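Local coordinates for protein pyridine synthase TbtD (Thermobispora bispora, PDB 5WA4) that probably builds the pyridine ring of the thiopeptide antibiotic thiomuracin by a [4+2] aza-cycloaddition and binds the leader peptide of its substrate, at residues 167-172 and 221-226; 186-191 and 344-349; 247-252 and 322-327. All coordinates share one frame; numbering follows the deposited sequence.

Contact 1: residues 167-172 and 221-226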
loop_
_atom_site.group_PDB
_atom_site.type_symbol
_atom_site.label_atom_id
_atom_site.label_comp_id
_atom_site.label_asym_id
_atom_site.label_seq_id
_atom_site.Cartn_x
_atom_site.Cartn_y
_atom_site.Cartn_z
ATOM N N ILE E 167 11.237 26.603 29.658
ATOM C CA ILE E 167 9.861 26.643 30.092
ATOM C C ILE E 167 9.117 25.452 29.472
ATOM O O ILE E 167 8.463 24.677 30.182
ATOM C CB ILE E 167 9.188 27.959 29.715
ATOM C CG1 ILE E 167 9.877 29.111 30.469
ATOM C CG2 ILE E 167 7.684 27.877 30.003
ATOM C CD1 ILE E 167 9.358 30.524 30.130
ATOM N N ALA E 168 9.269 25.284 28.163
ATOM C CA ALA E 168 8.650 24.172 27.460
ATOM C C ALA E 168 9.078 22.833 28.041
ATOM O O ALA E 168 8.263 21.920 28.155
ATOM C CB ALA E 168 8.965 24.220 26.008
ATOM N N PHE E 169 10.339 22.699 28.427
ATOM C CA PHE E 169 10.767 21.428 28.996
ATOM C C PHE E 169 9.947 21.134 30.250
ATOM O O PHE E 169 9.380 20.048 30.380
ATOM C CB PHE E 169 12.261 21.443 29.310
ATOM C CG PHE E 169 12.785 20.146 29.888
ATOM C CD1 PHE E 169 12.825 19.946 31.262
ATOM C CD2 PHE E 169 13.240 19.134 29.062
ATOM C CE1 PHE E 169 13.311 18.754 31.795
ATOM C CE2 PHE E 169 13.737 17.941 29.596
ATOM C CZ PHE E 169 13.775 17.756 30.961
ATOM N N ASP E 170 9.863 22.117 31.151
ATOM C CA ASP E 170 9.127 21.961 32.403
ATOM C C ASP E 170 7.650 21.575 32.142
ATOM O O ASP E 170 7.180 20.548 32.640
ATOM C CB ASP E 170 9.189 23.245 33.255
ATOM C CG ASP E 170 10.606 23.587 33.771
ATOM O OD1 ASP E 170 11.476 22.699 33.855
ATOM O OD2 ASP E 170 10.833 24.768 34.130
ATOM N N LEU E 171 6.936 22.380 31.350
ATOM C CA LEU E 171 5.521 22.124 31.074
ATOM C C LEU E 171 5.291 20.749 30.473
ATOM O O LEU E 171 4.466 19.975 30.963
ATOM C CB LEU E 171 4.947 23.188 30.145
ATOM C CG LEU E 171 4.945 24.577 30.774
ATOM C CD1 LEU E 171 4.251 25.611 29.879
ATOM C CD2 LEU E 171 4.343 24.522 32.173
ATOM N N VAL E 172 6.022 20.440 29.412
ATOM C CA VAL E 172 5.881 19.148 28.743
ATOM C C VAL E 172 6.094 17.979 29.709
ATOM O O VAL E 172 5.286 17.070 29.765
ATOM C CB VAL E 172 6.858 19.054 27.544
ATOM C CG1 VAL E 172 7.344 17.645 27.318
ATOM C CG2 VAL E 172 6.211 19.622 26.300
ATOM N N GLU E 221 23.724 15.288 33.437
ATOM C CA GLU E 221 23.432 15.615 34.834
ATOM C C GLU E 221 22.464 16.792 35.011
ATOM O O GLU E 221 21.649 16.796 35.937
ATOM C CB GLU E 221 24.720 15.910 35.597
ATOM C CG GLU E 221 24.485 16.043 37.098
ATOM C CD GLU E 221 25.734 16.402 37.865
ATOM O OE1 GLU E 221 26.806 15.858 37.526
ATOM O OE2 GLU E 221 25.640 17.219 38.809
ATOM N N ALA E 222 22.544 17.783 34.131
ATOM C CA ALA E 222 21.650 18.936 34.218
ATOM C C ALA E 222 20.197 18.572 33.861
ATOM O O ALA E 222 19.257 19.050 34.512
ATOM C CB ALA E 222 22.148 20.054 33.321
ATOM N N PHE E 223 20.017 17.733 32.834
ATOM C CA PHE E 223 18.678 17.351 32.386
ATOM C C PHE E 223 17.991 16.405 33.360
ATOM O O PHE E 223 16.829 16.603 33.692
ATOM C CB PHE E 223 18.718 16.700 30.995
ATOM C CG PHE E 223 18.760 17.687 29.870
ATOM C CD1 PHE E 223 17.606 18.299 29.432
ATOM C CD2 PHE E 223 19.953 18.010 29.260
ATOM C CE1 PHE E 223 17.640 19.217 28.408
ATOM C CE2 PHE E 223 19.986 18.918 28.240
ATOM C CZ PHE E 223 18.828 19.531 27.814
ATOM N N THR E 224 18.699 15.364 33.789
ATOM C CA THR E 224 18.105 14.349 34.642
ATOM C C THR E 224 17.652 14.931 35.960
ATOM O O THR E 224 16.601 14.558 36.485
ATOM C CB THR E 224 19.077 13.215 34.950
ATOM O OG1 THR E 224 20.333 13.773 35.359
ATOM C CG2 THR E 224 19.265 12.322 33.747
ATOM N N GLU E 225 18.444 15.846 36.505
ATOM C CA GLU E 225 18.124 16.350 37.832
ATOM C C GLU E 225 17.093 17.490 37.789
ATOM O O GLU E 225 16.411 17.745 38.794
ATOM C CB GLU E 225 19.407 16.745 38.575
ATOM C CG GLU E 225 20.104 15.507 39.171
ATOM C CD GLU E 225 21.524 15.765 39.637
ATOM O OE1 GLU E 225 22.084 16.829 39.292
ATOM O OE2 GLU E 225 22.090 14.899 40.340
ATOM N N ARG E 226 16.918 18.128 36.631
ATOM C CA ARG E 226 15.763 19.012 36.479
ATOM C C ARG E 226 14.457 18.214 36.243
ATOM O O ARG E 226 13.379 18.642 36.651
ATOM C CB ARG E 226 15.970 20.002 35.349
ATOM C CG ARG E 226 15.000 21.135 35.453
ATOM C CD ARG E 226 15.049 22.050 34.279
ATOM N NE ARG E 226 14.120 23.157 34.484
ATOM C CZ ARG E 226 14.384 24.221 35.237
ATOM N NH1 ARG E 226 15.544 24.299 35.866
ATOM N NH2 ARG E 226 13.496 25.206 35.362
#
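R226 takes hold of D170 side-on, through two nitrogens that each reach a different carboxylate oxygen. R226 NE donates to D170 OD1 at 2.8 Å, slightly out of the guanidinium plane, and R226 NH2 donates to D170 OD2 at 3.0 Å in a straighter bond (170° at the hydrogen). Both oxygens use their syn lone pairs, and the two flat groups lie nearly coplanar, 17° apart. R226 CG is anti to the backbone N (chi1 -163°), and the chain runs extended to NE, so R226 and D170 together bridge helix axes 12.0 Å apart. Next to this salt bridge, R226 CD lies 4.3 Å from CD1 of F169. The F169 ring pairs with F223 in an offset edge-to-face arrangement: F223 presents its edge, with CD1 3.9 Å from F169 CE2 and the ring centroids 5.8 Å apart. F169, F223 and R226 all also pack on apolar side chains of the bound peptide, while H245 and V246 of helix 244-265 touch D170. The two-point bond fixes how guanidinium and carboxylate are turned against each other, consistent with the arginine's alkyl part being held beside F169, next to the peptide.

Contact 2: residues 186-191 and 344-349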
loop_
_atom_site.group_PDB
_atom_site.type_symbol
_atom_site.label_atom_id
_atom_site.label_comp_id
_atom_site.label_asym_id
_atom_site.label_seq_id
_atom_site.Cartn_x
_atom_site.Cartn_y
_atom_site.Cartn_z
ATOM N N VAL E 186 5.747 5.553 32.370
ATOM C CA VAL E 186 4.891 5.070 31.308
ATOM C C VAL E 186 4.757 6.101 30.204
ATOM O O VAL E 186 4.781 5.754 29.014
ATOM C CB VAL E 186 3.479 4.721 31.855
ATOM C CG1 VAL E 186 2.427 4.789 30.768
ATOM C CG2 VAL E 186 3.486 3.359 32.532
ATOM N N ALA E 187 4.622 7.367 30.600
ATOM C CA ALA E 187 4.248 8.437 29.658
ATOM C C ALA E 187 5.403 8.995 28.840
ATOM O O ALA E 187 5.173 9.676 27.839
ATOM C CB ALA E 187 3.571 9.583 30.393
ATOM N N ARG E 188 6.636 8.728 29.263
ATOM C CA ARG E 188 7.795 9.213 28.522
ATOM C C ARG E 188 7.716 8.718 27.095
ATOM O O ARG E 188 8.152 9.405 26.180
ATOM C CB ARG E 188 9.099 8.762 29.173
ATOM C CG ARG E 188 9.285 7.263 29.198
ATOM C CD ARG E 188 10.261 6.865 30.280
ATOM N NE ARG E 188 10.371 5.419 30.336
ATOM C CZ ARG E 188 11.298 4.715 29.703
ATOM N NH1 ARG E 188 12.227 5.323 28.979
ATOM N NH2 ARG E 188 11.305 3.397 29.807
ATOM N N THR E 189 7.122 7.537 26.917
ATOM C CA THR E 189 6.867 6.964 25.599
ATOM C C THR E 189 6.143 7.936 24.675
ATOM O O THR E 189 6.476 8.027 23.495
ATOM C CB THR E 189 6.055 5.663 25.733
ATOM O OG1 THR E 189 6.813 4.726 26.518
ATOM C CG2 THR E 189 5.724 5.061 24.373
ATOM N N SER E 190 5.177 8.683 25.200
ATOM C CA SER E 190 4.433 9.613 24.349
ATOM C C SER E 190 5.271 10.850 24.046
ATOM O O SER E 190 5.026 11.552 23.051
ATOM C CB SER E 190 3.107 10.011 24.995
ATOM O OG SER E 190 3.305 10.958 26.031
ATOM N N LEU E 191 6.255 11.107 24.911
ATOM C CA LEU E 191 7.244 12.153 24.674
ATOM C C LEU E 191 8.240 11.748 23.598
ATOM O O LEU E 191 8.591 12.559 22.748
ATOM C CB LEU E 191 7.972 12.490 25.962
ATOM C CG LEU E 191 7.106 13.282 26.935
ATOM C CD1 LEU E 191 7.953 13.868 28.042
ATOM C CD2 LEU E 191 6.337 14.378 26.220
ATOM N N ASP E 344 14.889 11.311 26.659
ATOM C CA ASP E 344 16.239 10.875 27.054
ATOM C C ASP E 344 16.409 10.960 28.582
ATOM O O ASP E 344 16.858 10.011 29.203
ATOM C CB ASP E 344 17.343 11.708 26.351
ATOM C CG ASP E 344 17.717 11.172 24.965
ATOM O OD1 ASP E 344 17.365 10.017 24.632
ATOM O OD2 ASP E 344 18.383 11.913 24.205
ATOM N N ALA E 345 16.049 12.100 29.168
ATOM C CA ALA E 345 16.138 12.302 30.610
ATOM C C ALA E 345 15.306 11.275 31.389
ATOM O O ALA E 345 15.805 10.644 32.327
ATOM C CB ALA E 345 15.702 13.691 30.960
ATOM N N ALA E 346 14.042 11.105 30.995
ATOM C CA ALA E 346 13.170 10.124 31.630
ATOM C C ALA E 346 13.759 8.731 31.553
ATOM O O ALA E 346 13.749 8.007 32.528
ATOM C CB ALA E 346 11.800 10.141 30.998
ATOM N N ALA E 347 14.281 8.358 30.397
ATOM C CA ALA E 347 14.823 7.016 30.219
ATOM C C ALA E 347 15.960 6.760 31.209
ATOM O O ALA E 347 16.140 5.634 31.704
ATOM C CB ALA E 347 15.306 6.817 28.780
ATOM N N ASP E 348 16.716 7.810 31.515
ATOM C CA ASP E 348 17.817 7.651 32.449
ATOM C C ASP E 348 17.291 7.467 33.855
ATOM O O ASP E 348 17.557 6.449 34.491
ATOM C CB ASP E 348 18.760 8.846 32.382
ATOM C CG ASP E 348 19.979 8.560 31.534
ATOM O OD1 ASP E 348 20.443 7.393 31.564
ATOM O OD2 ASP E 348 20.447 9.483 30.819
ATOM N N VAL E 349 16.513 8.445 34.311
ATOM C CA VAL E 349 16.045 8.495 35.690
ATOM C C VAL E 349 15.257 7.268 36.085
ATOM O O VAL E 349 15.468 6.732 37.165
ATOM C CB VAL E 349 15.166 9.717 35.949
ATOM C CG1 VAL E 349 14.685 9.703 37.392
ATOM C CG2 VAL E 349 15.935 11.000 35.624
#
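R188 lies along one side of helix 332-352 with its base over A346 and its end beside A347, a helix-helix packing in the helical part of the fold, at the interface with a second subunit. The evidence for this orientation is a run of contacts up the arginine. Both R188 and A346 point their CB atoms at the opposite segment, and the two CB atoms meet at 3.5 Å. Farther out, R188 CD sits 3.7 Å from the same A346 CB, so this one methyl is touched at two points of the chain. R188 NH1 then reaches A347, 3.3 Å from its CA and 3.4 Å from its CB. A chi1 of 63° sets CG between the backbone N and the carbonyl carbon, and the extended chain beyond it carries the guanidinium across A346 to A347. Its polar partners lie outside the two segments: NH2 forms a salt bridge with D214 of the second subunit, and NE donates to the P185 carbonyl. D348 OD1 adds a salt bridge to R220 NH1 of the second subunit. Helix 184-201 is kinked here, since the N atoms of T189 and S190 lack the usual bond four residues back. S190 N bonds instead three back, to A187 O at 2.8 Å, and the same oxygen accepts from S190 OG at 2.9 Å, the hydroxyl lying in the carbonyl plane.

Contact 3: residues 247-252 and 322-327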
loop_
_atom_site.group_PDB
_atom_site.type_symbol
_atom_site.label_atom_id
_atom_site.label_comp_id
_atom_site.label_asym_id
_atom_site.label_seq_id
_atom_site.Cartn_x
_atom_site.Cartn_y
_atom_site.Cartn_z
ATOM N N ARG E 247 3.382 23.892 39.077
ATOM C CA ARG E 247 2.234 23.615 39.915
ATOM C C ARG E 247 0.965 24.232 39.380
ATOM O O ARG E 247 -0.093 23.595 39.419
ATOM C CB ARG E 247 2.467 24.078 41.357
ATOM C CG ARG E 247 3.259 23.058 42.046
ATOM C CD ARG E 247 2.402 22.271 43.026
ATOM N NE ARG E 247 2.863 20.890 42.898
ATOM C CZ ARG E 247 2.260 19.811 43.396
ATOM N NH1 ARG E 247 1.166 19.915 44.128
ATOM N NH2 ARG E 247 2.748 18.608 43.150
ATOM N N GLU E 248 1.035 25.443 38.844
ATOM C CA GLU E 248 -0.225 25.970 38.379
ATOM C C GLU E 248 -0.584 25.391 37.045
ATOM O O GLU E 248 -1.768 25.285 36.732
ATOM C CB GLU E 248 -0.262 27.482 38.307
ATOM C CG GLU E 248 -0.810 27.977 39.602
ATOM C CD GLU E 248 -2.086 28.794 39.462
ATOM O OE1 GLU E 248 -2.545 29.039 38.317
ATOM O OE2 GLU E 248 -2.674 29.100 40.528
ATOM N N TRP E 249 0.416 24.980 36.276
ATOM C CA TRP E 249 0.125 24.366 35.002
ATOM C C TRP E 249 -0.702 23.132 35.253
ATOM O O TRP E 249 -1.806 23.031 34.727
ATOM C CB TRP E 249 1.385 24.006 34.229
ATOM C CG TRP E 249 1.057 23.451 32.863
ATOM C CD1 TRP E 249 1.300 22.177 32.401
ATOM C CD2 TRP E 249 0.396 24.141 31.791
ATOM N NE1 TRP E 249 0.843 22.054 31.102
ATOM C CE2 TRP E 249 0.285 23.244 30.715
ATOM C CE3 TRP E 249 -0.110 25.427 31.643
ATOM C CZ2 TRP E 249 -0.302 23.596 29.521
ATOM C CZ3 TRP E 249 -0.695 25.774 30.449
ATOM C CH2 TRP E 249 -0.788 24.869 29.406
ATOM N N VAL E 250 -0.157 22.199 36.030
ATOM C CA VAL E 250 -0.869 20.966 36.334
ATOM C C VAL E 250 -2.277 21.246 36.861
ATOM O O VAL E 250 -3.273 20.797 36.287
ATOM C CB VAL E 250 -0.127 20.123 37.361
ATOM C CG1 VAL E 250 -1.030 18.984 37.826
ATOM C CG2 VAL E 250 1.173 19.585 36.773
ATOM N N ARG E 251 -2.351 22.052 37.913
ATOM C CA ARG E 251 -3.601 22.333 38.615
ATOM C C ARG E 251 -4.728 22.855 37.709
ATOM O O ARG E 251 -5.913 22.693 38.009
ATOM C CB ARG E 251 -3.329 23.332 39.740
ATOM C CG ARG E 251 -4.510 23.628 40.577
ATOM C CD ARG E 251 -4.311 24.843 41.407
ATOM N NE ARG E 251 -2.944 24.903 41.852
ATOM C CZ ARG E 251 -2.245 26.027 41.938
ATOM N NH1 ARG E 251 -2.823 27.203 41.700
ATOM N NH2 ARG E 251 -0.988 25.973 42.348
ATOM N N ARG E 252 -4.339 23.438 36.588
ATOM C CA ARG E 252 -5.221 24.125 35.655
ATOM C C ARG E 252 -5.583 23.193 34.501
ATOM O O ARG E 252 -6.503 23.457 33.720
ATOM C CB ARG E 252 -4.517 25.383 35.130
ATOM C CG ARG E 252 -5.291 26.269 34.181
ATOM C CD ARG E 252 -4.748 27.702 34.290
ATOM N NE ARG E 252 -5.551 28.559 35.172
ATOM C CZ ARG E 252 -5.150 29.735 35.656
ATOM N NH1 ARG E 252 -3.935 30.193 35.364
ATOM N NH2 ARG E 252 -5.957 30.446 36.441
ATOM N N TYR E 322 1.201 21.386 23.972
ATOM C CA TYR E 322 1.947 21.724 22.771
ATOM C C TYR E 322 1.347 22.980 22.164
ATOM O O TYR E 322 2.081 23.843 21.725
ATOM C CB TYR E 322 1.937 20.581 21.755
ATOM C CG TYR E 322 2.618 19.302 22.213
ATOM C CD1 TYR E 322 3.579 19.315 23.225
ATOM C CD2 TYR E 322 2.302 18.081 21.625
ATOM C CE1 TYR E 322 4.197 18.143 23.638
ATOM C CE2 TYR E 322 2.915 16.911 22.014
ATOM C CZ TYR E 322 3.860 16.935 23.023
ATOM O OH TYR E 322 4.452 15.746 23.430
ATOM N N LEU E 323 0.020 23.106 22.173
ATOM C CA LEU E 323 -0.634 24.255 21.548
ATOM C C LEU E 323 -0.335 25.562 22.312
ATOM O O LEU E 323 -0.305 26.660 21.713
ATOM C CB LEU E 323 -2.147 24.027 21.438
ATOM C CG LEU E 323 -2.770 23.149 20.336
ATOM C CD1 LEU E 323 -4.254 23.066 20.544
ATOM C CD2 LEU E 323 -2.516 23.697 18.943
ATOM N N HIS E 324 -0.099 25.428 23.620
ATOM C CA HIS E 324 0.308 26.530 24.489
ATOM C C HIS E 324 1.709 26.994 24.091
ATOM O O HIS E 324 1.926 28.166 23.822
ATOM C CB HIS E 324 0.283 26.068 25.945
ATOM C CG HIS E 324 0.648 27.119 26.961
ATOM N ND1 HIS E 324 0.005 28.340 27.048
ATOM C CD2 HIS E 324 1.558 27.103 27.972
ATOM C CE1 HIS E 324 0.507 29.027 28.061
ATOM N NE2 HIS E 324 1.444 28.296 28.643
ATOM N N LEU E 325 2.657 26.057 24.051
ATOM C CA LEU E 325 4.038 26.354 23.697
ATOM C C LEU E 325 4.111 27.074 22.337
ATOM O O LEU E 325 4.874 28.018 22.188
ATOM C CB LEU E 325 4.888 25.079 23.670
ATOM C CG LEU E 325 4.825 24.204 24.918
ATOM C CD1 LEU E 325 5.637 22.929 24.774
ATOM C CD2 LEU E 325 5.232 24.960 26.167
ATOM N N THR E 326 3.317 26.660 21.357
ATOM C CA THR E 326 3.270 27.412 20.104
ATOM C C THR E 326 2.783 28.847 20.374
ATOM O O THR E 326 3.191 29.796 19.697
ATOM C CB THR E 326 2.377 26.708 19.025
ATOM O OG1 THR E 326 3.140 25.693 18.364
ATOM C CG2 THR E 326 1.861 27.700 17.963
ATOM N N ARG E 327 1.940 29.021 21.384
ATOM C CA ARG E 327 1.438 30.359 21.700
ATOM C C ARG E 327 2.536 31.188 22.395
ATOM O O ARG E 327 2.500 32.421 22.383
ATOM C CB ARG E 327 0.203 30.265 22.587
ATOM C CG ARG E 327 -0.744 31.418 22.495
ATOM C CD ARG E 327 -1.871 31.153 23.464
ATOM N NE ARG E 327 -2.748 32.297 23.655
ATOM C CZ ARG E 327 -3.489 32.469 24.744
ATOM N NH1 ARG E 327 -3.434 31.573 25.723
ATOM N NH2 ARG E 327 -4.274 33.534 24.861
#
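W249 and H324 carry the contact alone, as an offset stack of the indole's six-membered ring on the imidazole. The ring centroids are 4.6 Å apart and the planes differ by 20°, so the overlap is partial and slightly splayed. On the histidine side the indole lies over one face, displaced toward the rim. W249 CH2 is 3.5 Å from H324 CD2, and W249 CZ3 is 3.6 Å from that same carbon. The stack also reaches the base of the histidine side chain, where H324 CB lies 3.8 Å from W249 CH2. Each residue holds its CG anti to its own backbone N (chi1 -176° for W249, -178° for H324), and the two side chains approach from opposite directions. This explains how the rings meet although W249 CA and H324 CA are 10.7 Å apart.

The next shell holds the tryptophan on its pyrrole ring, away from the stacked CH2 and CZ3: the single N-H, at NE1, is shared between T175 OG1 of helix 164-178, the stronger partner, and T321 OG1 just ahead of segment 322-327. Helix 135-159 adds T147 against W249 and V151 against H324. Both touching residues are buried near the centre of the chain, and no other protein chain reaches either segment. The arrangement is that of an aromatic stack joining two helices, 244-265 and 307-328, within a multi-helix core.

Contact 3 is the most central, about 7 Å from the chain's centre, against 18 Å for contact 1 and 22 Å for contact 2 (centre to centre). All three are buried, though R226 and R188 are partly exposed. The chemistry differs with place: a ring stack inside, a salt bridge with aromatics beside the bound peptide in contact 1, and alkyl packing with charges turned to a second subunit in contact 2. No helix is shared, yet all three touch. L171 CD2 packs on W249 CG at 3.5 Å, while V172 CG1 meets L191 CD2 of contact 2 at 3.6 Å. Helix 164-178 therefore borders both other contacts, and Y322 of contact 3 reaches L191 directly.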